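Local coordinates for protein EvdO2 (Micromonospora carbonacea, PDB 4XAB) that probably catalyses an oxidative cyclization in orthosomycin biosynthesis as a non-heme iron- and 2-oxoglutarate-dependent oxygenase, at residues H90-R95 with Y229-F233; T126-E132 with F211-A217; V171-H175 with L186-V191. All coordinates share one frame; numbering follows the deposited sequence.

Contact 1. Residues H90-R95 with Y229-F233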
loop_
_atom_site.group_PDB
_atom_site.type_symbol
_atom_site.label_atom_id
_atom_site.label_comp_id
_atom_site.label_asym_id
_atom_site.label_seq_id
_atom_site.Cartn_x
_atom_site.Cartn_y
_atom_site.Cartn_z
ATOM N N HIS A 90 4.168 8.713 -14.299
ATOM C CA HIS A 90 4.344 7.692 -13.264
ATOM C C HIS A 90 3.089 6.829 -13.179
ATOM O O HIS A 90 3.173 5.608 -13.066
ATOM C CB HIS A 90 4.655 8.315 -11.895
ATOM C CG HIS A 90 4.575 7.339 -10.751
ATOM N ND1 HIS A 90 3.439 7.186 -9.986
ATOM C CD2 HIS A 90 5.481 6.455 -10.262
ATOM C CE1 HIS A 90 3.651 6.261 -9.064
ATOM N NE2 HIS A 90 4.880 5.800 -9.212
ATOM N N PHE A 91 1.921 7.452 -13.248
ATOM C CA PHE A 91 0.696 6.663 -13.243
ATOM C C PHE A 91 0.665 5.718 -14.441
ATOM O O PHE A 91 0.380 4.527 -14.301
ATOM C CB PHE A 91 -0.551 7.546 -13.263
ATOM C CG PHE A 91 -1.821 6.771 -13.503
ATOM C CD1 PHE A 91 -2.477 6.151 -12.452
ATOM C CD2 PHE A 91 -2.347 6.644 -14.792
ATOM C CE1 PHE A 91 -3.636 5.429 -12.673
ATOM C CE2 PHE A 91 -3.496 5.917 -15.009
ATOM C CZ PHE A 91 -4.143 5.317 -13.953
ATOM N N ALA A 92 0.958 6.261 -15.618
ATOM C CA ALA A 92 0.877 5.493 -16.851
ATOM C C ALA A 92 1.846 4.322 -16.807
ATOM O O ALA A 92 1.535 3.224 -17.272
ATOM C CB ALA A 92 1.170 6.383 -18.053
ATOM N N ARG A 93 3.025 4.584 -16.244
ATOM C CA ARG A 93 4.085 3.606 -16.109
ATOM C C ARG A 93 3.621 2.483 -15.186
ATOM O O ARG A 93 3.816 1.298 -15.469
ATOM C CB ARG A 93 5.348 4.296 -15.556
ATOM C CG ARG A 93 6.633 3.508 -15.583
ATOM C CD ARG A 93 7.803 4.376 -15.059
ATOM N NE ARG A 93 7.873 5.675 -15.743
ATOM C CZ ARG A 93 7.845 6.860 -15.130
ATOM N NH1 ARG A 93 7.763 6.932 -13.804
ATOM N NH2 ARG A 93 7.900 7.982 -15.845
ATOM N N CYS A 94 2.996 2.868 -14.084
ATOM C CA CYS A 94 2.489 1.889 -13.129
ATOM C C CYS A 94 1.333 1.063 -13.713
ATOM O O CYS A 94 1.234 -0.138 -13.446
ATOM C CB CYS A 94 2.046 2.589 -11.845
ATOM S SG CYS A 94 3.438 3.161 -10.830
ATOM N N ARG A 95 0.467 1.698 -14.508
ATOM C CA ARG A 95 -0.653 0.971 -15.121
ATOM C C ARG A 95 -0.107 -0.089 -16.081
ATOM O O ARG A 95 -0.617 -1.214 -16.159
ATOM C CB ARG A 95 -1.607 1.937 -15.843
ATOM C CG ARG A 95 -2.895 1.296 -16.374
ATOM C CD ARG A 95 -3.784 2.336 -17.069
ATOM N NE ARG A 95 -3.035 3.033 -18.113
ATOM C CZ ARG A 95 -3.374 4.203 -18.648
ATOM N NH1 ARG A 95 -4.467 4.833 -18.247
ATOM N NH2 ARG A 95 -2.604 4.745 -19.585
ATOM N N TYR A 229 3.117 6.583 -1.888
ATOM C CA TYR A 229 1.988 6.823 -2.764
ATOM C C TYR A 229 1.619 5.478 -3.359
ATOM O O TYR A 229 2.445 4.827 -4.002
ATOM C CB TYR A 229 2.325 7.836 -3.851
ATOM C CG TYR A 229 1.233 8.053 -4.873
ATOM C CD1 TYR A 229 -0.007 8.557 -4.499
ATOM C CD2 TYR A 229 1.447 7.781 -6.218
ATOM C CE1 TYR A 229 -1.003 8.770 -5.429
ATOM C CE2 TYR A 229 0.454 7.996 -7.159
ATOM C CZ TYR A 229 -0.765 8.490 -6.759
ATOM O OH TYR A 229 -1.763 8.706 -7.682
ATOM N N VAL A 230 0.393 5.045 -3.106
ATOM C CA VAL A 230 -0.011 3.700 -3.472
ATOM C C VAL A 230 -1.015 3.768 -4.608
ATOM O O VAL A 230 -1.987 4.517 -4.542
ATOM C CB VAL A 230 -0.641 2.941 -2.272
ATOM C CG1 VAL A 230 -0.978 1.522 -2.677
ATOM C CG2 VAL A 230 0.312 2.933 -1.077
ATOM N N LEU A 231 -0.773 2.997 -5.661
ATOM C CA LEU A 231 -1.749 2.861 -6.732
ATOM C C LEU A 231 -2.264 1.440 -6.726
ATOM O O LEU A 231 -1.493 0.488 -6.672
ATOM C CB LEU A 231 -1.124 3.206 -8.080
ATOM C CG LEU A 231 -0.909 4.696 -8.316
ATOM C CD1 LEU A 231 0.027 4.898 -9.507
ATOM C CD2 LEU A 231 -2.264 5.372 -8.559
ATOM N N VAL A 232 -3.583 1.308 -6.737
ATOM C CA VAL A 232 -4.236 0.012 -6.779
ATOM C C VAL A 232 -4.845 -0.212 -8.155
ATOM O O VAL A 232 -5.498 0.664 -8.677
ATOM C CB VAL A 232 -5.321 -0.072 -5.706
ATOM C CG1 VAL A 232 -6.111 -1.361 -5.855
ATOM C CG2 VAL A 232 -4.674 0.053 -4.329
ATOM N N PHE A 233 -4.566 -1.367 -8.750
ATOM C CA PHE A 233 -5.100 -1.733 -10.057
ATOM C C PHE A 233 -5.820 -3.056 -9.907
ATOM O O PHE A 233 -5.281 -3.993 -9.306
ATOM C CB PHE A 233 -3.980 -1.846 -11.107
ATOM C CG PHE A 233 -3.316 -0.533 -11.431
ATOM C CD1 PHE A 233 -2.136 -0.148 -10.793
ATOM C CD2 PHE A 233 -3.876 0.328 -12.362
ATOM C CE1 PHE A 233 -1.540 1.061 -11.096
ATOM C CE2 PHE A 233 -3.281 1.541 -12.664
ATOM C CZ PHE A 233 -2.104 1.908 -12.020
#

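Contact 2. Residues T126-E132 with F211-A217. With NI (nickel (II) ion), chain B.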
loop_
_atom_site.group_PDB
_atom_site.type_symbol
_atom_site.label_atom_id
_atom_site.label_comp_id
_atom_site.label_asym_id
_atom_site.label_seq_id
_atom_site.Cartn_x
_atom_site.Cartn_y
_atom_site.Cartn_z
ATOM N N THR A 126 1.836 -1.568 11.093
ATOM C CA THR A 126 0.692 -2.037 10.328
ATOM C C THR A 126 0.698 -3.555 10.439
ATOM O O THR A 126 1.578 -4.220 9.883
ATOM C CB THR A 126 0.763 -1.594 8.861
ATOM O OG1 THR A 126 0.911 -0.167 8.811
ATOM C CG2 THR A 126 -0.518 -1.991 8.134
ATOM N N PRO A 127 -0.251 -4.109 11.209
ATOM C CA PRO A 127 -0.177 -5.536 11.531
ATOM C C PRO A 127 -0.313 -6.399 10.293
ATOM O O PRO A 127 -0.850 -5.928 9.284
ATOM C CB PRO A 127 -1.368 -5.744 12.475
ATOM C CG PRO A 127 -1.605 -4.396 13.072
ATOM C CD PRO A 127 -1.324 -3.430 11.953
ATOM N N TRP A 128 0.183 -7.628 10.366
ATOM C CA TRP A 128 -0.024 -8.600 9.293
ATOM C C TRP A 128 -1.470 -8.629 8.810
ATOM O O TRP A 128 -2.395 -8.712 9.608
ATOM C CB TRP A 128 0.384 -9.997 9.755
ATOM C CG TRP A 128 1.857 -10.176 9.792
ATOM C CD1 TRP A 128 2.661 -10.175 10.901
ATOM C CD2 TRP A 128 2.712 -10.376 8.669
ATOM N NE1 TRP A 128 3.966 -10.368 10.531
ATOM C CE2 TRP A 128 4.028 -10.484 9.164
ATOM C CE3 TRP A 128 2.495 -10.459 7.288
ATOM C CZ2 TRP A 128 5.125 -10.683 8.328
ATOM C CZ3 TRP A 128 3.584 -10.660 6.455
ATOM C CH2 TRP A 128 4.888 -10.766 6.977
ATOM N N HIS A 129 -1.649 -8.561 7.492
ATOM C CA HIS A 129 -2.970 -8.627 6.876
ATOM C C HIS A 129 -2.828 -9.006 5.420
ATOM O O HIS A 129 -1.740 -8.930 4.850
ATOM C CB HIS A 129 -3.721 -7.281 6.982
ATOM C CG HIS A 129 -3.122 -6.182 6.147
ATOM N ND1 HIS A 129 -1.989 -5.491 6.527
ATOM C CD2 HIS A 129 -3.488 -5.671 4.945
ATOM C CE1 HIS A 129 -1.684 -4.598 5.598
ATOM N NE2 HIS A 129 -2.573 -4.688 4.620
ATOM N N GLN A 130 -3.948 -9.405 4.820
ATOM C CA GLN A 130 -4.037 -9.525 3.374
ATOM C C GLN A 130 -5.040 -8.489 2.914
ATOM O O GLN A 130 -6.095 -8.318 3.536
ATOM C CB GLN A 130 -4.469 -10.928 2.954
ATOM C CG GLN A 130 -3.422 -11.979 3.190
ATOM C CD GLN A 130 -4.036 -13.345 3.315
ATOM O OE1 GLN A 130 -4.760 -13.615 4.274
ATOM N NE2 GLN A 130 -3.763 -14.214 2.347
ATOM N N ASP A 131 -4.725 -7.782 1.832
ATOM C CA ASP A 131 -5.610 -6.714 1.399
ATOM C C ASP A 131 -6.984 -7.293 1.033
ATOM O O ASP A 131 -8.012 -6.642 1.223
ATOM C CB ASP A 131 -4.995 -5.944 0.218
ATOM C CG ASP A 131 -3.788 -5.120 0.626
ATOM O OD1 ASP A 131 -3.604 -4.881 1.838
ATOM O OD2 ASP A 131 -3.007 -4.730 -0.261
ATOM N N GLU A 132 -7.006 -8.526 0.535
ATOM C CA GLU A 132 -8.286 -9.150 0.175
ATOM C C GLU A 132 -9.204 -9.350 1.395
ATOM O O GLU A 132 -10.422 -9.456 1.257
ATOM C CB GLU A 132 -8.060 -10.492 -0.532
ATOM C CG GLU A 132 -9.357 -11.051 -1.145
ATOM C CD GLU A 132 -9.111 -12.157 -2.145
ATOM O OE1 GLU A 132 -7.996 -12.233 -2.692
ATOM O OE2 GLU A 132 -10.040 -12.960 -2.374
ATOM N N PHE A 211 -3.275 -8.862 -4.169
ATOM C CA PHE A 211 -4.312 -8.680 -3.165
ATOM C C PHE A 211 -4.263 -9.736 -2.056
ATOM O O PHE A 211 -4.768 -9.500 -0.950
ATOM C CB PHE A 211 -5.697 -8.708 -3.827
ATOM C CG PHE A 211 -6.094 -7.415 -4.482
ATOM C CD1 PHE A 211 -5.326 -6.275 -4.343
ATOM C CD2 PHE A 211 -7.253 -7.351 -5.245
ATOM C CE1 PHE A 211 -5.706 -5.083 -4.948
ATOM C CE2 PHE A 211 -7.641 -6.161 -5.840
ATOM C CZ PHE A 211 -6.862 -5.029 -5.694
ATOM N N ARG A 212 -3.688 -10.904 -2.338
ATOM C CA ARG A 212 -3.704 -11.977 -1.334
ATOM C C ARG A 212 -2.350 -12.189 -0.637
ATOM O O ARG A 212 -2.219 -13.052 0.224
ATOM C CB ARG A 212 -4.171 -13.283 -1.978
ATOM C CG ARG A 212 -4.957 -14.188 -1.049
ATOM C CD ARG A 212 -5.608 -15.322 -1.822
ATOM N NE ARG A 212 -6.902 -14.954 -2.392
ATOM C CZ ARG A 212 -7.726 -15.822 -2.972
ATOM N NH1 ARG A 212 -7.374 -17.095 -3.071
ATOM N NH2 ARG A 212 -8.893 -15.423 -3.460
ATOM N N THR A 213 -1.337 -11.410 -0.988
ATOM C CA THR A 213 -0.058 -11.585 -0.301
ATOM C C THR A 213 -0.063 -10.965 1.094
ATOM O O THR A 213 -0.278 -9.769 1.232
ATOM C CB THR A 213 1.086 -10.965 -1.115
ATOM O OG1 THR A 213 1.013 -11.471 -2.446
ATOM C CG2 THR A 213 2.450 -11.311 -0.493
ATOM N N PRO A 214 0.190 -11.777 2.135
ATOM C CA PRO A 214 0.231 -11.171 3.473
ATOM C C PRO A 214 1.380 -10.177 3.600
ATOM O O PRO A 214 2.485 -10.430 3.088
ATOM C CB PRO A 214 0.441 -12.373 4.410
ATOM C CG PRO A 214 -0.021 -13.568 3.613
ATOM C CD PRO A 214 0.375 -13.235 2.183
ATOM N N HIS A 215 1.115 -9.041 4.236
ATOM C CA HIS A 215 2.187 -8.085 4.483
ATOM C C HIS A 215 2.024 -7.368 5.811
ATOM O O HIS A 215 0.953 -7.360 6.405
ATOM C CB HIS A 215 2.302 -7.065 3.331
ATOM C CG HIS A 215 1.003 -6.421 2.941
ATOM N ND1 HIS A 215 0.037 -7.076 2.208
ATOM C CD2 HIS A 215 0.533 -5.170 3.149
ATOM C CE1 HIS A 215 -0.987 -6.261 2.009
ATOM N NE2 HIS A 215 -0.705 -5.094 2.554
ATOM N N TYR A 216 3.122 -6.762 6.252
ATOM C CA TYR A 216 3.239 -6.126 7.561
ATOM C C TYR A 216 4.136 -4.922 7.374
ATOM O O TYR A 216 5.005 -4.939 6.509
ATOM C CB TYR A 216 3.831 -7.113 8.567
ATOM C CG TYR A 216 4.515 -6.522 9.770
ATOM C CD1 TYR A 216 5.850 -6.123 9.722
ATOM C CD2 TYR A 216 3.836 -6.404 10.970
ATOM C CE1 TYR A 216 6.471 -5.596 10.829
ATOM C CE2 TYR A 216 4.449 -5.880 12.081
ATOM C CZ TYR A 216 5.762 -5.476 12.003
ATOM O OH TYR A 216 6.371 -4.964 13.117
ATOM N N ALA A 217 3.925 -3.870 8.155
ATOM C CA ALA A 217 4.886 -2.767 8.177
ATOM C C ALA A 217 5.236 -2.428 9.606
ATOM O O ALA A 217 4.359 -2.325 10.459
ATOM C CB ALA A 217 4.340 -1.537 7.456
HETATM NI NI NI B . -2.233 -3.725 2.847
HETATM O O HOH W 1 -2.431 -8.340 0.253
HETATM O O HOH W 2 -1.733 -2.804 1.130
#

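Contact 3. Residues V171-H175 with L186-V191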
loop_
_atom_site.group_PDB
_atom_site.type_symbol
_atom_site.label_atom_id
_atom_site.label_comp_id
_atom_site.label_asym_id
_atom_site.label_seq_id
_atom_site.Cartn_x
_atom_site.Cartn_y
_atom_site.Cartn_z
ATOM N N VAL A 171 -7.224 -16.791 2.192
ATOM C CA VAL A 171 -7.406 -15.559 2.936
ATOM C C VAL A 171 -7.494 -16.024 4.379
ATOM O O VAL A 171 -8.424 -16.721 4.771
ATOM C CB VAL A 171 -8.644 -14.773 2.501
ATOM C CG1 VAL A 171 -8.824 -13.547 3.406
ATOM C CG2 VAL A 171 -8.493 -14.348 1.047
ATOM N N LEU A 172 -6.459 -15.675 5.130
ATOM C CA LEU A 172 -6.260 -16.095 6.511
ATOM C C LEU A 172 -7.318 -15.526 7.436
ATOM O O LEU A 172 -7.949 -14.528 7.111
ATOM C CB LEU A 172 -4.869 -15.647 6.955
ATOM C CG LEU A 172 -3.756 -16.323 6.165
ATOM C CD1 LEU A 172 -2.437 -15.588 6.334
ATOM C CD2 LEU A 172 -3.643 -17.785 6.602
ATOM N N PRO A 173 -7.534 -16.176 8.589
ATOM C CA PRO A 173 -8.485 -15.585 9.530
ATOM C C PRO A 173 -8.030 -14.190 9.944
ATOM O O PRO A 173 -6.880 -14.013 10.337
ATOM C CB PRO A 173 -8.460 -16.554 10.715
ATOM C CG PRO A 173 -8.039 -17.861 10.129
ATOM C CD PRO A 173 -7.049 -17.493 9.037
ATOM N N HIS A 174 -8.917 -13.213 9.847
ATOM C CA HIS A 174 -8.593 -11.869 10.308
ATOM C C HIS A 174 -9.574 -11.452 11.392
ATOM O O HIS A 174 -10.672 -11.998 11.510
ATOM C CB HIS A 174 -8.638 -10.845 9.162
ATOM C CG HIS A 174 -7.479 -10.916 8.210
ATOM N ND1 HIS A 174 -7.205 -12.028 7.439
ATOM C CD2 HIS A 174 -6.551 -9.988 7.872
ATOM C CE1 HIS A 174 -6.151 -11.782 6.675
ATOM N NE2 HIS A 174 -5.733 -10.554 6.924
ATOM N N HIS A 175 -9.177 -10.469 12.182
ATOM C CA HIS A 175 -10.100 -9.862 13.127
ATOM C C HIS A 175 -9.804 -8.385 13.189
ATOM O O HIS A 175 -8.730 -7.951 12.794
ATOM C CB HIS A 175 -9.984 -10.505 14.504
ATOM C CG HIS A 175 -8.592 -10.545 15.042
ATOM N ND1 HIS A 175 -8.096 -9.583 15.896
ATOM C CD2 HIS A 175 -7.591 -11.439 14.860
ATOM C CE1 HIS A 175 -6.847 -9.878 16.210
ATOM N NE2 HIS A 175 -6.519 -11.002 15.600
ATOM N N LEU A 186 -7.760 -4.282 10.128
ATOM C CA LEU A 186 -7.789 -5.722 10.362
ATOM C C LEU A 186 -6.395 -6.284 10.596
ATOM O O LEU A 186 -5.399 -5.691 10.167
ATOM C CB LEU A 186 -8.414 -6.438 9.156
ATOM C CG LEU A 186 -9.879 -6.162 8.824
ATOM C CD1 LEU A 186 -10.204 -6.804 7.459
ATOM C CD2 LEU A 186 -10.760 -6.743 9.890
ATOM N N MET A 187 -6.319 -7.433 11.260
ATOM C CA MET A 187 -5.056 -8.148 11.362
ATOM C C MET A 187 -5.262 -9.646 11.375
ATOM O O MET A 187 -6.361 -10.126 11.660
ATOM C CB MET A 187 -4.297 -7.729 12.623
ATOM C CG MET A 187 -4.972 -8.156 13.897
ATOM S SD MET A 187 -3.954 -7.683 15.314
ATOM C CE MET A 187 -2.445 -8.557 14.917
ATOM N N THR A 188 -4.196 -10.379 11.061
ATOM C CA THR A 188 -4.201 -11.820 11.247
ATOM C C THR A 188 -3.055 -12.217 12.173
ATOM O O THR A 188 -2.017 -11.562 12.187
ATOM C CB THR A 188 -4.092 -12.591 9.904
ATOM O OG1 THR A 188 -4.160 -13.996 10.172
ATOM C CG2 THR A 188 -2.797 -12.261 9.137
ATOM N N ASP A 189 -3.263 -13.271 12.955
ATOM C CA ASP A 189 -2.224 -13.828 13.819
ATOM C C ASP A 189 -1.531 -14.987 13.119
ATOM O O ASP A 189 -0.605 -15.588 13.649
ATOM C CB ASP A 189 -2.815 -14.328 15.142
ATOM C CG ASP A 189 -3.413 -13.214 15.983
ATOM O OD1 ASP A 189 -2.841 -12.103 16.008
ATOM O OD2 ASP A 189 -4.454 -13.460 16.630
ATOM N N ASP A 190 -1.999 -15.309 11.923
ATOM C CA ASP A 190 -1.616 -16.557 11.285
ATOM C C ASP A 190 -0.519 -16.411 10.247
ATOM O O ASP A 190 -0.547 -17.064 9.204
ATOM C CB ASP A 190 -2.869 -17.200 10.678
ATOM C CG ASP A 190 -3.835 -17.682 11.751
ATOM O OD1 ASP A 190 -3.379 -18.393 12.668
ATOM O OD2 ASP A 190 -5.037 -17.335 11.709
ATOM N N VAL A 191 0.461 -15.561 10.551
ATOM C CA VAL A 191 1.678 -15.468 9.752
ATOM C C VAL A 191 2.880 -15.708 10.661
ATOM O O VAL A 191 2.958 -15.147 11.749
ATOM C CB VAL A 191 1.827 -14.084 9.055
ATOM C CG1 VAL A 191 3.160 -14.000 8.305
ATOM C CG2 VAL A 191 0.668 -13.834 8.103
HETATM O O HOH W 3 -5.713 -14.935 13.061
#

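Contact 1. Residues H90-R95 with Y229-F233
At its edge, close to the ring plane, the phenol of Y229 receives CE1 of H90, and the F91 ring receives CD2 of L231 in the same edge-on way. One face of the H90 imidazole carries SG of C94 from the next turn of the helix, displaced toward the rim. This is helix 89-102 packing against a sheet of the double-stranded beta-helix, the core of this oxygenase superfamily; segments 90-95 and 229-233 cross at -44°. Alternation along the strand turns Y229, L231 and F233 to the helix, so apolar and aromatic residues suit these positions. L231 is branched, which lets CD2 lie 4.0 Å from F91 CD1 while CD1 meets CB of C94 at 3.9 Å. The rings of F91 and F233 meet obliquely, with centroids 5.7 Å apart. A histidine suits its place because CE1 can join the apolar packing while NE2 is hydrogen-bonded to T148 on the adjoining strand. R95 contributes its aliphatic root to F233, and its NE forms a salt bridge with E106. With its CG anti to the carbonyl carbon (chi1 -67°), F233 sends its ring up to the helix backbone, where CZ lies 3.5 Å from CA of R95.

Contact 2. Residues T126-E132 with F211-A217
The two-histidine, one-carboxylate facial triad, which in this superfamily typically holds iron, here binds nickel: H129 and D131 form the HxD pair and H215 supplies the distal histidine. The metal is bound by H129 NE2 at 2.0 Å, D131 OD1 at 2.1 Å and H215 NE2 at 2.1 Å; water 2 and two atoms from elsewhere complete its coordination. Both imidazoles are held by backbone carbonyls: ND1 of H129 donates to P127 O (3.0 Å) and ND1 of H215 to T213 O (2.9 Å), each acceptor lying in the ring plane, fixing the rings' rotation. Antiparallel hydrogen-bonded pairs T126-A217 and H129-H215 join the chains, with a beta bulge between them. Over one face of W128 sits CB of Y216, 3.5 Å from the five-membered ring's centroid; the phenol stacks offset on that ring, and W128 CE3 packs 4.0 Å from P214 CB. Without the indole, as with an alanine here, a gap beside P214 is likely to open and the Y216 ring to lose its stacking partner. R212 and E132 form a salt bridge, opposite charges matched side-on, NE to OE1 and NH2 to OE2; R246 also meets OE2. Q130 NE2 donates to R212 O, while its OE1 accepts from L172 N. Strand 160-162 flanks strand 215-217; F211 packs on strand 226-234, and H209, on strand 206-210, is hydrogen-bonded to D131 OD2.

Contact 3. Residues V171-H175 with L186-V191
T188 meets the opposing loop with two parts of its side chain: OG1 donates to P173 O at 2.7 Å, and CB stands over the centre of the H174 imidazole, a CH-pi contact of 3.9 Å from CB to the ring centroid. OG1 lies anti to its own backbone N (chi1 -178°), turned to the proline carbonyl; a threonine suits the place because one short branch point supplies both the hydroxyl and the carbon over the ring. Next to it, H175 and M187 form an antiparallel hydrogen-bonded pair, and their side chains run alongside each other, with CG of M187 over a face of the H175 ring. NE2 of that ring reaches D189 OD2 in a weak bond of 3.4 Å. At the other end, CD1 of L172 packs on CG2 of V191. In the second shell, D190 N donates to T188 OG1 (3.1 Å), making an ST turn, and water 3 links P173 O, D189 N and D190 OD2. The H174 ring is gripped at both nitrogens: ND1 donates to L172 O at 2.6 Å, and NE2 takes the N-H of Q130, between two metal ligands. Strands 175-176 and 186-187 form a small antiparallel two-stranded sheet lying against the metal-site loop, where T188 pairs through its backbone with W128, while W248 meets H174 and L186.

How the contacts relate
Contact 1 is buried core, contact 2 partly buried around the metal, and contact 3 reaches the surface, with several exposed residues. Their chemistry changes accordingly: contact 1 is apolar and aromatic packing between helix and sheet, whereas contacts 2 and 3 both rest on backbone pairing, to which contact 2 adds metal ligation and a salt bridge, and contact 3 a hydroxyl bond and water. Contacts 1 and 2 touch through F211 CZ and V232 CG1, on the face of strand 226-234 turned from the helix. Contacts 2 and 3 are more intimate, P127 CB packing on M187 CB, so the two-stranded sheet lies directly behind the HxD segment. Contacts 1 and 3 do not touch, and lie on opposite sides of the chain's centre.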